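Side-chain contact in tropomodulin (Caenorhabditis elegans, PDB 1PGV), which probably caps the pointed ends of actin filaments, blocking their elongation and depolymerization, this chain being its C-terminal domain: residues 61-66 / 88-93. Numbering follows the deposited sequence.
Sequences SLIEAA and RGLIEL
Ile-63 pushes its CG2 methyl against the backbone at Gly-89, one turn before Ala-66 meets Leu-93, and the two meetings join neighbouring helices of the leucine-rich-repeat-like array of the tropomodulin C-terminal domain. Helix 56-66 follows strand 45-47 and helix 90-96 follows strand 74-76 in the five-stranded parallel sheet, and the two helices lie next to one another along it. The Ile-63 CG2 methyl sits 3.5 Å from Gly-89 C and 3.6 Å from Gly-89 O. With no side chain on Gly-89, the chains come close: its CA is 6.3 Å from that of Ile-63. The CG2 branch stands anti to the backbone N of its own residue, while CG1, beside that N (chi1 -69°), carries CD1 to Leu-90. The Ile-63 and Leu-90 side chains cross at about a right angle, and Leu-90 CD2 touches both branches, 3.8 Å from Ile-63 CG2 and 3.9 Å from Ile-63 CG1. No hydrogen bond links the two segments; the contact is van der Waals packing, methyl on methyl and methyl on backbone carbonyl, largely buried. On the side of the sheet, Phe-75 of strand 74-76 touches Ile-63, Leu-90 and Leu-93. With CG anti to the backbone N (chi1 175°), the Leu-93 side chain extends across to helix 56-66 and sets both methyls against Ala-66: Leu-93 CD1 lies 3.8 Å from Ala-66 CB and 3.4 Å from Ala-66 O.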
# COMPACT_ATOMS: atom_id res chain seq x y z
N SER A 61 16.60 0.21 0.32
CA SER A 61 17.03 0.57 1.67
C SER A 61 16.00 1.47 2.35
O SER A 61 15.82 1.41 3.57
CB SER A 61 18.40 1.26 1.62
OG SER A 61 18.38 2.39 0.76
N LEU A 62 15.32 2.30 1.56
CA LEU A 62 14.30 3.20 2.09
C LEU A 62 13.13 2.37 2.62
O LEU A 62 12.66 2.58 3.74
CB LEU A 62 13.81 4.14 0.98
CG LEU A 62 12.67 5.10 1.36
CD1 LEU A 62 13.14 6.07 2.44
CD2 LEU A 62 12.21 5.85 0.13
N ILE A 63 12.66 1.43 1.80
CA ILE A 63 11.56 0.56 2.19
C ILE A 63 11.92 -0.20 3.46
O ILE A 63 11.13 -0.28 4.39
CB ILE A 63 11.22 -0.45 1.07
CG1 ILE A 63 10.62 0.28 -0.12
CG2 ILE A 63 10.27 -1.52 1.60
CD1 ILE A 63 10.48 -0.57 -1.38
N GLU A 64 13.13 -0.74 3.49
CA GLU A 64 13.60 -1.49 4.65
C GLU A 64 13.65 -0.59 5.88
O GLU A 64 13.32 -1.00 6.99
CB GLU A 64 14.98 -2.08 4.36
CG GLU A 64 15.55 -2.94 5.47
CD GLU A 64 16.91 -3.53 5.12
OE1 GLU A 64 17.47 -4.27 5.94
OE2 GLU A 64 17.42 -3.24 4.01
N ALA A 65 14.07 0.66 5.67
CA ALA A 65 14.16 1.61 6.77
C ALA A 65 12.78 1.90 7.35
O ALA A 65 12.59 1.95 8.57
CB ALA A 65 14.79 2.90 6.28
N ALA A 66 11.80 2.07 6.46
CA ALA A 66 10.43 2.35 6.87
C ALA A 66 9.87 1.31 7.84
O ALA A 66 8.98 1.61 8.64
CB ALA A 66 9.53 2.46 5.64
N ARG A 88 9.21 -5.82 -3.35
CA ARG A 88 8.99 -7.00 -2.51
C ARG A 88 9.11 -6.67 -1.02
O ARG A 88 8.40 -7.24 -0.19
CB ARG A 88 9.98 -8.10 -2.88
CG ARG A 88 9.33 -9.45 -3.16
CD ARG A 88 9.63 -9.91 -4.58
NE ARG A 88 11.07 -10.03 -4.82
CZ ARG A 88 11.61 -10.27 -6.01
NH1 ARG A 88 10.84 -10.43 -7.08
NH2 ARG A 88 12.93 -10.36 -6.14
N GLY A 89 10.02 -5.75 -0.69
CA GLY A 89 10.23 -5.38 0.69
C GLY A 89 9.02 -4.75 1.34
O GLY A 89 8.92 -4.68 2.58
N LEU A 90 8.08 -4.28 0.52
CA LEU A 90 6.86 -3.66 1.04
C LEU A 90 6.02 -4.67 1.80
O LEU A 90 5.18 -4.30 2.62
CB LEU A 90 6.04 -3.06 -0.10
CG LEU A 90 6.62 -1.80 -0.75
CD1 LEU A 90 5.68 -1.31 -1.83
CD2 LEU A 90 6.83 -0.71 0.31
N ILE A 91 6.24 -5.95 1.53
CA ILE A 91 5.49 -6.98 2.24
C ILE A 91 5.81 -6.89 3.73
O ILE A 91 4.90 -6.88 4.56
CB ILE A 91 5.82 -8.40 1.73
CG1 ILE A 91 5.30 -8.56 0.29
CG2 ILE A 91 5.19 -9.44 2.64
CD1 ILE A 91 5.69 -9.87 -0.37
N GLU A 92 7.09 -6.83 4.07
CA GLU A 92 7.49 -6.75 5.48
C GLU A 92 6.95 -5.47 6.11
O GLU A 92 6.43 -5.49 7.23
CB GLU A 92 9.01 -6.78 5.63
CG GLU A 92 9.46 -7.00 7.06
CD GLU A 92 10.94 -6.76 7.27
OE1 GLU A 92 11.73 -7.07 6.35
OE2 GLU A 92 11.32 -6.28 8.36
N LEU A 93 7.08 -4.36 5.39
CA LEU A 93 6.60 -3.07 5.88
C LEU A 93 5.12 -3.11 6.23
O LEU A 93 4.72 -2.74 7.35
CB LEU A 93 6.84 -1.98 4.83
CG LEU A 93 6.27 -0.60 5.21
CD1 LEU A 93 6.93 -0.13 6.49
CD2 LEU A 93 6.49 0.39 4.09